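Local coordinates for protein glutathione S-transferase domain (Xanthobacter autotrophicus, PDB 4HZ2) that binds glutathione and probably acts as a transferase of the glutathione S-transferase family, found here as a two-subunit assembly, at residues 35-47 / 89-101. Residues are numbered along the deposited sequence; the frame is centred on the assembly and turned at random.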
loop_
_atom_site.group_PDB
_atom_site.type_symbol
_atom_site.label_atom_id
_atom_site.label_comp_id
_atom_site.label_asym_id
_atom_site.label_seq_id
_atom_site.Cartn_x
_atom_site.Cartn_y
_atom_site.Cartn_z
ATOM N N TRP B 35 -2.721 -0.503 16.058
ATOM C CA TRP B 35 -1.759 0.253 16.842
ATOM C C TRP B 35 -1.373 1.578 16.133
ATOM O O TRP B 35 -1.204 2.614 16.803
ATOM C CB TRP B 35 -0.513 -0.608 17.168
ATOM C CG TRP B 35 0.602 0.133 17.818
ATOM C CD1 TRP B 35 0.864 0.237 19.170
ATOM C CD2 TRP B 35 1.639 0.872 17.151
ATOM N NE1 TRP B 35 1.988 1.013 19.375
ATOM C CE2 TRP B 35 2.487 1.403 18.152
ATOM C CE3 TRP B 35 1.923 1.151 15.803
ATOM C CZ2 TRP B 35 3.604 2.187 17.845
ATOM C CZ3 TRP B 35 3.038 1.933 15.499
ATOM C CH2 TRP B 35 3.865 2.437 16.519
ATOM N N LYS B 36 -1.196 1.549 14.799
ATOM C CA LYS B 36 -0.814 2.771 14.064
ATOM C C LYS B 36 -1.823 3.878 14.357
ATOM O O LYS B 36 -1.445 5.033 14.598
ATOM C CB LYS B 36 -0.787 2.570 12.544
ATOM C CG LYS B 36 0.297 1.590 12.061
ATOM C CD LYS B 36 0.041 1.194 10.616
ATOM C CE LYS B 36 0.976 0.133 10.071
ATOM N NZ LYS B 36 0.591 -0.225 8.671
ATOM N N ALA B 37 -3.102 3.509 14.289
ATOM C CA ALA B 37 -4.168 4.494 14.456
ATOM C C ALA B 37 -4.161 5.029 15.891
ATOM O O ALA B 37 -4.181 6.253 16.100
ATOM C CB ALA B 37 -5.553 3.925 14.105
ATOM N N ALA B 38 -4.151 4.136 16.884
ATOM C CA ALA B 38 -4.137 4.589 18.276
ATOM C C ALA B 38 -2.895 5.445 18.558
ATOM O O ALA B 38 -2.972 6.488 19.252
ATOM C CB ALA B 38 -4.221 3.416 19.246
ATOM N N GLN B 39 -1.747 5.004 18.049
ATOM C CA GLN B 39 -0.516 5.696 18.348
ATOM C C GLN B 39 -0.482 7.107 17.772
ATOM O O GLN B 39 -0.048 8.047 18.459
ATOM C CB GLN B 39 0.673 4.886 17.798
ATOM C CG GLN B 39 2.040 5.465 18.126
ATOM C CD GLN B 39 2.337 5.423 19.627
ATOM O OE1 GLN B 39 2.840 4.410 20.177
ATOM N NE2 GLN B 39 2.033 6.517 20.299
ATOM N N ILE B 40 -0.917 7.292 16.516
ATOM C CA ILE B 40 -0.894 8.656 15.969
ATOM C C ILE B 40 -1.960 9.546 16.632
ATOM O O ILE B 40 -1.737 10.740 16.817
ATOM C CB ILE B 40 -1.049 8.680 14.429
ATOM C CG1 ILE B 40 -0.630 10.028 13.865
ATOM C CG2 ILE B 40 -2.451 8.262 14.002
ATOM C CD1 ILE B 40 0.835 10.352 14.099
ATOM N N LEU B 41 -3.108 8.980 16.988
ATOM C CA LEU B 41 -4.114 9.771 17.737
ATOM C C LEU B 41 -3.575 10.254 19.088
ATOM O O LEU B 41 -3.752 11.420 19.488
ATOM C CB LEU B 41 -5.414 8.985 17.923
ATOM C CG LEU B 41 -6.193 8.774 16.633
ATOM C CD1 LEU B 41 -7.471 7.991 16.883
ATOM C CD2 LEU B 41 -6.527 10.117 16.005
ATOM N N SER B 42 -2.891 9.367 19.793
ATOM C CA SER B 42 -2.343 9.745 21.085
ATOM C C SER B 42 -1.214 10.772 20.914
ATOM O O SER B 42 -1.153 11.746 21.677
ATOM C CB SER B 42 -1.905 8.516 21.907
ATOM O OG SER B 42 -0.723 7.913 21.405
ATOM N N LEU B 43 -0.348 10.582 19.910
ATOM C CA LEU B 43 0.767 11.512 19.655
ATOM C C LEU B 43 0.274 12.917 19.295
ATOM O O LEU B 43 0.937 13.924 19.574
ATOM C CB LEU B 43 1.685 10.986 18.533
ATOM C CG LEU B 43 2.555 9.805 18.957
ATOM C CD1 LEU B 43 3.174 9.140 17.733
ATOM C CD2 LEU B 43 3.636 10.296 19.925
ATOM N N THR B 44 -0.895 12.992 18.670
ATOM C CA THR B 44 -1.384 14.286 18.198
ATOM C C THR B 44 -2.488 14.837 19.111
ATOM O O THR B 44 -3.158 15.815 18.775
ATOM C CB THR B 44 -1.870 14.216 16.737
ATOM O OG1 THR B 44 -2.919 13.240 16.630
ATOM C CG2 THR B 44 -0.704 13.861 15.808
ATOM N N GLY B 45 -2.664 14.219 20.282
ATOM C CA GLY B 45 -3.483 14.839 21.330
ATOM C C GLY B 45 -4.965 14.552 21.238
ATOM O O GLY B 45 -5.766 15.252 21.849
ATOM N N HIS B 46 -5.342 13.528 20.480
ATOM C CA HIS B 46 -6.758 13.201 20.333
ATOM C C HIS B 46 -7.208 12.150 21.337
ATOM O O HIS B 46 -6.601 11.080 21.425
ATOM C CB HIS B 46 -7.059 12.697 18.915
ATOM C CG HIS B 46 -6.921 13.749 17.863
ATOM N ND1 HIS B 46 -5.774 13.900 17.116
ATOM C CD2 HIS B 46 -7.775 14.719 17.452
ATOM C CE1 HIS B 46 -5.930 14.907 16.275
ATOM N NE2 HIS B 46 -7.133 15.426 16.463
ATOM N N ASP B 47 -8.270 12.455 22.078
ATOM C CA ASP B 47 -8.955 11.459 22.891
ATOM C C ASP B 47 -9.829 10.581 21.996
ATOM O O ASP B 47 -10.451 11.075 21.045
ATOM C CB ASP B 47 -9.835 12.147 23.937
ATOM C CG ASP B 47 -9.092 12.422 25.223
ATOM O OD1 ASP B 47 -8.060 11.760 25.465
ATOM O OD2 ASP B 47 -9.539 13.291 25.992
ATOM N N ASN B 89 -2.502 3.374 7.043
ATOM C CA ASN B 89 -1.500 4.337 6.618
ATOM C C ASN B 89 -2.135 5.670 6.167
ATOM O O ASN B 89 -1.504 6.753 6.267
ATOM C CB ASN B 89 -0.590 3.752 5.542
ATOM C CG ASN B 89 0.394 2.695 6.093
ATOM O OD1 ASN B 89 0.432 2.410 7.286
ATOM N ND2 ASN B 89 1.202 2.138 5.207
ATOM N N ALA B 90 -3.377 5.603 5.675
ATOM C CA ALA B 90 -4.162 6.835 5.386
ATOM C C ALA B 90 -4.532 7.523 6.686
ATOM O O ALA B 90 -4.530 8.750 6.755
ATOM C CB ALA B 90 -5.430 6.506 4.580
ATOM N N ILE B 91 -4.821 6.748 7.728
ATOM C CA ILE B 91 -5.106 7.342 9.061
ATOM C C ILE B 91 -3.844 8.039 9.612
ATOM O O ILE B 91 -3.896 9.134 10.180
ATOM C CB ILE B 91 -5.631 6.272 10.028
ATOM C CG1 ILE B 91 -7.032 5.840 9.577
ATOM C CG2 ILE B 91 -5.667 6.779 11.481
ATOM C CD1 ILE B 91 -7.493 4.503 10.131
ATOM N N LEU B 92 -2.672 7.427 9.410
ATOM C CA LEU B 92 -1.440 8.090 9.816
ATOM C C LEU B 92 -1.271 9.414 9.082
ATOM O O LEU B 92 -0.941 10.420 9.693
ATOM C CB LEU B 92 -0.209 7.227 9.498
ATOM C CG LEU B 92 0.106 5.990 10.382
ATOM C CD1 LEU B 92 1.235 5.102 9.813
ATOM C CD2 LEU B 92 0.346 6.394 11.863
ATOM N N LEU B 93 -1.479 9.408 7.771
ATOM C CA LEU B 93 -1.367 10.631 6.973
ATOM C C LEU B 93 -2.392 11.674 7.377
ATOM O O LEU B 93 -2.117 12.859 7.313
ATOM C CB LEU B 93 -1.500 10.313 5.474
ATOM C CG LEU B 93 -0.286 9.630 4.830
ATOM C CD1 LEU B 93 -0.721 8.965 3.520
ATOM C CD2 LEU B 93 0.790 10.690 4.583
ATOM N N HIS B 94 -3.567 11.236 7.796
ATOM C CA HIS B 94 -4.635 12.205 8.037
ATOM C C HIS B 94 -4.356 13.014 9.305
ATOM O O HIS B 94 -4.483 14.270 9.331
ATOM C CB HIS B 94 -5.973 11.458 8.202
ATOM C CG HIS B 94 -7.120 12.366 8.491
ATOM N ND1 HIS B 94 -7.817 13.010 7.491
ATOM C CD2 HIS B 94 -7.673 12.770 9.668
ATOM C CE1 HIS B 94 -8.777 13.750 8.037
ATOM N NE2 HIS B 94 -8.698 13.640 9.355
ATOM N N PHE B 95 -4.038 12.290 10.380
ATOM C CA PHE B 95 -3.767 12.930 11.675
ATOM C C PHE B 95 -2.380 13.538 11.845
ATOM O O PHE B 95 -2.195 14.412 12.683
ATOM C CB PHE B 95 -4.096 11.980 12.820
ATOM C CG PHE B 95 -5.563 11.680 12.904
ATOM C CD1 PHE B 95 -6.062 10.497 12.367
ATOM C CD2 PHE B 95 -6.455 12.623 13.434
ATOM C CE1 PHE B 95 -7.410 10.219 12.388
ATOM C CE2 PHE B 95 -7.825 12.349 13.462
ATOM C CZ PHE B 95 -8.298 11.124 12.959
ATOM N N ALA B 96 -1.395 13.087 11.059
ATOM C CA ALA B 96 -0.066 13.649 11.195
ATOM C C ALA B 96 0.095 14.951 10.426
ATOM O O ALA B 96 1.044 15.705 10.657
ATOM C CB ALA B 96 0.962 12.641 10.767
ATOM N N GLU B 97 -0.873 15.248 9.557
ATOM C CA GLU B 97 -0.822 16.439 8.723
ATOM C C GLU B 97 -0.679 17.684 9.595
ATOM O O GLU B 97 -1.444 17.869 10.556
ATOM C CB GLU B 97 -2.093 16.500 7.864
ATOM C CG GLU B 97 -2.104 17.537 6.766
ATOM C CD GLU B 97 -1.075 17.261 5.680
ATOM O OE1 GLU B 97 -0.136 18.072 5.582
ATOM O OE2 GLU B 97 -1.212 16.251 4.914
ATOM N N GLY B 98 0.304 18.531 9.275
ATOM C CA GLY B 98 0.567 19.783 10.026
ATOM C C GLY B 98 1.289 19.595 11.359
ATOM O O GLY B 98 1.380 20.527 12.166
ATOM N N THR B 99 1.787 18.379 11.600
ATOM C CA THR B 99 2.604 18.079 12.785
ATOM C C THR B 99 4.025 17.687 12.335
ATOM O O THR B 99 4.248 17.397 11.166
ATOM C CB THR B 99 2.022 16.912 13.626
ATOM O OG1 THR B 99 2.360 15.635 13.029
ATOM C CG2 THR B 99 0.515 17.048 13.763
ATOM N N PRO B 100 4.990 17.688 13.262
ATOM C CA PRO B 100 6.339 17.271 12.864
ATOM C C PRO B 100 6.394 15.802 12.446
ATOM O O PRO B 100 7.440 15.340 11.941
ATOM C CB PRO B 100 7.178 17.484 14.133
ATOM C CG PRO B 100 6.374 18.406 15.008
ATOM C CD PRO B 100 4.929 18.240 14.634
ATOM N N TRP B 101 5.308 15.046 12.628
ATOM C CA TRP B 101 5.341 13.625 12.192
ATOM C C TRP B 101 5.175 13.479 10.667
ATOM O O TRP B 101 5.352 12.372 10.118
ATOM C CB TRP B 101 4.253 12.798 12.906
ATOM C CG TRP B 101 4.620 12.566 14.327
ATOM C CD1 TRP B 101 4.220 13.293 15.438
ATOM C CD2 TRP B 101 5.529 11.575 14.802
ATOM N NE1 TRP B 101 4.821 12.784 16.563
ATOM C CE2 TRP B 101 5.636 11.737 16.201
ATOM C CE3 TRP B 101 6.252 10.555 14.174
ATOM C CZ2 TRP B 101 6.434 10.909 16.985
ATOM C CZ3 TRP B 101 7.048 9.729 14.952
ATOM C CH2 TRP B 101 7.124 9.905 16.349
#
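Ile40 of helix 35-43 lies against Leu92, Phe95 and Ala96 of helix 89-96, and this patch illustrates how two nearly parallel helices, their axes 8.8 Å apart, close up in the thioredoxin-like N-terminal domain of a glutathione S-transferase. With CG1 anti to the backbone N (chi1 -164°), Ile40 sends CD1 to Ala96 CB at 4.0 Å, while its CB meets Leu92 CD2 at 3.7 Å. Beside it Ala37 and Ile91 touch through CB and CG2, and Val77 of strand 76-78 packs on both, tying the helix pair to the sheet. Leu41 puts CD2 squarely over the centre of the Phe95 ring, 3.4 Å from its centroid; His94 CD2 lies over the opposite face, so the ring is sandwiched.

Toward the C-terminal ends the contact opens to partly exposed residues. Leu43 CD1 rests over the six-membered ring of Trp101, and Thr44 CG2 meets Thr99 CG2 at 4.0 Å. Thr44 OG1 donates to Ile40 O and accepts from His46 ND1 at 3.0 Å, lying nearly in the plane of the imidazole. The edge of buried Phe95 points at the face of His46 in a T-shaped pair, planes at 67°. An alanine at Thr44 would remove both bonds and the CG2 contacts, and would probably leave the His46 ring freer to turn away from Phe95.

At the other end the chemistry is polar: Lys36, extended beyond CG, hydrogen-bonds through NZ to Asn89 OD1 at 3.0 Å, to Asn33 and to Ser88, and forms a salt bridge with Glu119; its three N-H must be shared among them. Glu119 receives Asn89 ND2 as well. Since Asn33 and Ser88 bind glutathione, this buried ammonium, probably balanced by Glu119, is well placed to hold ligand-binding side chains from the second shell.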